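Local coordinates for intracellular protein transport protein USO1 (Saccharomyces cerevisiae S288c, PDB 6LSU) that is a membrane-tethering protein required for protein transport from the ER to the Golgi complex, at residues L632-Y636 / Y650-I654; N598-K604 / E642-P646. All coordinates share one frame; numbering follows the deposited sequence.

Contact 1. Residues L632-Y636 / Y650-I654; sequences LGVAY and YFEFI
The phenol of Y650 reaches across a nearly antiparallel pair of helices, 622-637 and 647-658, in the armadillo-type helical head and donates its hydroxyl to the main chain of L632. Y650 OH lies 2.7 Å from L632 O and comes in well to the side of the carbonyl, with a C=O...OH angle of 104°. The same oxygen accepts Y636 N within its own helix, from the opposite face of its plane, so two donors grip it. The local axes are 10.6 Å apart at closest and run at 158°, a spacing that the Y650 ring spans. CG of Y650 stands anti to the backbone N (chi1 178°), carrying the ring across with its edge to L632 O and Y636. Y650 CE2 meets Y636 CB at 3.5 Å, while the A635 methyl touches the phenol end. The Y636 ring is turned obliquely to that of F651, centroids 5.2 Å apart, and F651 CD1 sits over one face of the Y636 ring, 3.4 Å from Y636 CZ. Farther out, helix 604-614 packs I607 against L632 and L611 against I654. I654 CG1 covers one face of the Y650 ring toward its rim, and I654 CD1 meets L632 CB at 4.2 Å.

Contact 2. Residues N598-K604 / E642-P646; sequences NDFLSDK and ESPFP
S643 OG sits between two polar groups: it accepts the backbone N of S640 in its own loop, and it lies 2.9 Å from N598 OD1. The second pair has the length of a hydrogen bond, although where the serine proton goes is not settled. CG of N598 stands beside its backbone N (chi1 -70°), which brings OD1 over to S643 while leaving CB against the next residue, P644. There the proline ring crosses the asparagine side chain at about a right angle, P644 CD 3.6 Å from N598 CB, and P644 CB rests 3.7 Å from S602 CB. S602 in turn bonds back to its own helix, S602 OG donating to D599 O at 2.9 Å, which holds its hydroxyl on the helix backbone. L601 CB packs on F645 CB at 3.8 Å, and L601 CD1 on S643 CB. Beyond this, the F645 ring receives the extended chain of K604 over one face. K604 CE lies 4.0 Å from the centroid of the F645 ring and 30° off the normal, a CH-pi contact, whereas K604 NZ, 5.3 Å from the F645 centroid, adds at most a weak cation-pi attraction. With an alanine in place of F645, the K604 methylenes would probably lose the face they lie on, and Y650 and F653 their edge-to-face partner. The loop that follows the last annotated armadillo repeat thus folds back on helices 594-601 and 604-614 of that repeat, consistent with a helical-repeat array.

How the contacts relate
The two contacts lie about 10 Å apart, centre to centre, and some 45 Å from the centre of the chain, in the C-terminal part of the globular head. Their segments alternate along the sequence: 598-604, 632-636, 642-646, 650-654. Contact 1 pairs helices 622-637 and 647-658; contact 2 places the loop between those helices against helix 594-601 and the start of helix 604-614. They also touch directly: Y650 CE1 comes within 3.5 Å of L601 CD2, and A635 CB within 3.5 Å of F600 CD2. Because the segments interleave, the packing joins the last annotated armadillo repeat, holding 598-604 and most of 632-636, to the helix after it.

Contact 1. Residues L632-Y636 / Y650-I654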
# COMPACT_ATOMS: atom_id res chain seq x y z
N LEU A 632 7.68 -0.77 37.91
CA LEU A 632 7.85 -0.38 39.33
C LEU A 632 8.52 0.99 39.41
O LEU A 632 8.04 1.85 40.20
CB LEU A 632 8.68 -1.45 40.05
CG LEU A 632 7.98 -2.80 40.15
CD1 LEU A 632 8.93 -3.86 40.64
CD2 LEU A 632 6.75 -2.71 41.05
N GLY A 633 9.58 1.18 38.65
CA GLY A 633 10.23 2.49 38.48
C GLY A 633 9.23 3.56 38.11
O GLY A 633 9.15 4.55 38.85
N VAL A 634 8.46 3.35 37.04
CA VAL A 634 7.52 4.38 36.50
C VAL A 634 6.50 4.64 37.61
O VAL A 634 6.25 5.81 37.89
CB VAL A 634 6.90 3.96 35.14
CG1 VAL A 634 5.64 4.77 34.79
CG2 VAL A 634 7.91 4.06 34.01
N ALA A 635 5.96 3.58 38.22
CA ALA A 635 4.97 3.67 39.32
C ALA A 635 5.58 4.53 40.43
O ALA A 635 4.85 5.33 41.04
CB ALA A 635 4.58 2.31 39.83
N TYR A 636 6.90 4.39 40.66
CA TYR A 636 7.58 5.23 41.67
C TYR A 636 7.46 6.71 41.27
O TYR A 636 7.00 7.51 42.10
CB TYR A 636 9.03 4.78 41.92
CG TYR A 636 9.73 5.82 42.75
CD1 TYR A 636 9.20 6.22 43.96
CD2 TYR A 636 10.85 6.46 42.28
CE1 TYR A 636 9.77 7.23 44.70
CE2 TYR A 636 11.44 7.48 43.02
CZ TYR A 636 10.90 7.85 44.23
OH TYR A 636 11.48 8.85 44.95
N TYR A 650 7.39 3.29 49.39
CA TYR A 650 7.50 2.54 48.10
C TYR A 650 8.90 2.71 47.51
O TYR A 650 9.42 1.74 46.95
CB TYR A 650 6.45 3.00 47.10
CG TYR A 650 6.53 2.32 45.75
CD1 TYR A 650 6.06 1.03 45.58
CD2 TYR A 650 7.03 2.97 44.64
CE1 TYR A 650 6.10 0.39 44.36
CE2 TYR A 650 7.11 2.33 43.42
CZ TYR A 650 6.63 1.05 43.26
OH TYR A 650 6.70 0.39 42.06
N PHE A 651 9.50 3.88 47.68
CA PHE A 651 10.91 4.17 47.31
C PHE A 651 11.87 3.23 48.02
O PHE A 651 12.74 2.65 47.32
CB PHE A 651 11.32 5.60 47.65
CG PHE A 651 12.77 5.87 47.32
CD1 PHE A 651 13.18 5.97 46.00
CD2 PHE A 651 13.73 6.00 48.32
CE1 PHE A 651 14.51 6.20 45.68
CE2 PHE A 651 15.06 6.23 48.00
CZ PHE A 651 15.45 6.33 46.68
N GLU A 652 11.75 3.13 49.36
CA GLU A 652 12.62 2.26 50.21
C GLU A 652 12.41 0.81 49.76
O GLU A 652 13.38 0.09 49.54
CB GLU A 652 12.31 2.41 51.72
CG GLU A 652 12.60 3.79 52.31
CD GLU A 652 14.05 4.18 52.56
OE1 GLU A 652 14.95 3.33 52.44
OE2 GLU A 652 14.29 5.36 52.89
N PHE A 653 11.15 0.45 49.57
CA PHE A 653 10.71 -0.92 49.22
C PHE A 653 11.34 -1.36 47.89
O PHE A 653 11.72 -2.54 47.78
CB PHE A 653 9.19 -0.93 49.14
CG PHE A 653 8.59 -2.28 48.89
CD1 PHE A 653 8.52 -2.80 47.62
CD2 PHE A 653 8.05 -3.01 49.94
CE1 PHE A 653 7.92 -4.02 47.39
CE2 PHE A 653 7.45 -4.23 49.71
CZ PHE A 653 7.39 -4.74 48.43
N ILE A 654 11.40 -0.46 46.91
CA ILE A 654 11.99 -0.71 45.55
C ILE A 654 13.52 -0.65 45.63
O ILE A 654 14.18 -1.57 45.12
CB ILE A 654 11.41 0.30 44.52
CG1 ILE A 654 9.97 -0.04 44.10
CG2 ILE A 654 12.31 0.42 43.32
CD1 ILE A 654 9.60 -1.52 44.18

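Contact 2. Residues N598-K604 / E642-P646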
# COMPACT_ATOMS: atom_id res chain seq x y z
N ASN A 598 -1.77 5.59 41.68
CA ASN A 598 -2.41 5.31 42.99
C ASN A 598 -3.20 4.00 42.92
O ASN A 598 -3.20 3.25 43.93
CB ASN A 598 -3.26 6.49 43.47
CG ASN A 598 -2.40 7.67 43.88
OD1 ASN A 598 -1.18 7.65 43.76
ND2 ASN A 598 -3.04 8.74 44.33
N ASP A 599 -3.85 3.72 41.79
CA ASP A 599 -4.69 2.51 41.68
C ASP A 599 -3.73 1.34 41.69
O ASP A 599 -4.05 0.32 42.34
CB ASP A 599 -5.57 2.54 40.43
CG ASP A 599 -6.83 3.38 40.59
OD1 ASP A 599 -6.87 4.24 41.50
OD2 ASP A 599 -7.75 3.16 39.80
N PHE A 600 -2.57 1.49 41.03
CA PHE A 600 -1.56 0.41 40.91
C PHE A 600 -0.95 0.09 42.28
O PHE A 600 -0.95 -1.09 42.68
CB PHE A 600 -0.46 0.80 39.91
CG PHE A 600 0.61 -0.24 39.73
CD1 PHE A 600 0.26 -1.51 39.32
CD2 PHE A 600 1.94 0.02 40.03
CE1 PHE A 600 1.21 -2.50 39.13
CE2 PHE A 600 2.91 -0.97 39.89
CZ PHE A 600 2.54 -2.22 39.40
N LEU A 601 -0.47 1.14 42.97
CA LEU A 601 0.22 1.12 44.30
C LEU A 601 -0.72 0.66 45.42
O LEU A 601 -0.23 0.39 46.49
CB LEU A 601 0.71 2.53 44.64
CG LEU A 601 1.88 3.03 43.79
CD1 LEU A 601 2.33 4.39 44.24
CD2 LEU A 601 3.05 2.09 43.80
N SER A 602 -2.01 0.61 45.20
CA SER A 602 -3.02 0.29 46.23
C SER A 602 -3.12 -1.22 46.41
O SER A 602 -4.14 -1.64 46.96
CB SER A 602 -4.37 0.85 45.85
OG SER A 602 -5.04 -0.05 45.00
N ASP A 603 -2.16 -2.01 45.91
CA ASP A 603 -2.21 -3.48 46.13
C ASP A 603 -0.81 -4.04 46.27
O ASP A 603 -0.27 -4.50 45.23
CB ASP A 603 -2.96 -4.23 45.04
CG ASP A 603 -3.16 -5.69 45.38
OD1 ASP A 603 -2.45 -6.18 46.31
OD2 ASP A 603 -4.03 -6.32 44.73
N LYS A 604 -0.31 -4.03 47.51
CA LYS A 604 1.08 -4.42 47.90
C LYS A 604 1.33 -5.84 47.40
O LYS A 604 2.48 -6.10 47.00
CB LYS A 604 1.31 -4.31 49.41
CG LYS A 604 2.39 -3.31 49.82
CD LYS A 604 3.08 -3.69 51.11
CE LYS A 604 3.77 -2.53 51.80
NZ LYS A 604 3.94 -2.82 53.24
N GLU A 642 0.41 10.89 49.39
CA GLU A 642 -0.93 10.34 49.70
C GLU A 642 -1.31 9.26 48.68
O GLU A 642 -2.52 8.94 48.60
CB GLU A 642 -1.99 11.46 49.80
CG GLU A 642 -2.28 11.91 51.24
CD GLU A 642 -3.07 10.97 52.16
OE1 GLU A 642 -3.18 9.75 51.86
OE2 GLU A 642 -3.57 11.46 53.19
N SER A 643 -0.35 8.66 47.97
CA SER A 643 -0.59 7.38 47.24
C SER A 643 -0.78 6.27 48.26
O SER A 643 -0.00 6.19 49.22
CB SER A 643 0.52 6.98 46.28
OG SER A 643 1.09 8.07 45.59
N PRO A 644 -1.72 5.33 48.02
CA PRO A 644 -2.01 4.23 48.96
C PRO A 644 -0.78 3.47 49.46
O PRO A 644 -0.79 3.05 50.58
CB PRO A 644 -2.90 3.30 48.13
CG PRO A 644 -3.63 4.24 47.21
CD PRO A 644 -2.55 5.22 46.81
N PHE A 645 0.22 3.28 48.61
CA PHE A 645 1.58 2.88 49.03
C PHE A 645 2.37 4.18 49.00
O PHE A 645 2.77 4.62 47.93
CB PHE A 645 2.10 1.76 48.14
CG PHE A 645 3.31 1.00 48.65
CD1 PHE A 645 4.30 1.61 49.42
CD2 PHE A 645 3.51 -0.31 48.27
CE1 PHE A 645 5.43 0.90 49.79
CE2 PHE A 645 4.64 -1.01 48.65
CZ PHE A 645 5.61 -0.41 49.40
N PRO A 646 2.55 4.85 50.16
CA PRO A 646 3.19 6.16 50.21
C PRO A 646 4.54 6.15 49.50
O PRO A 646 5.16 5.11 49.54
CB PRO A 646 3.35 6.42 51.70
CG PRO A 646 2.13 5.73 52.26
CD PRO A 646 2.12 4.42 51.50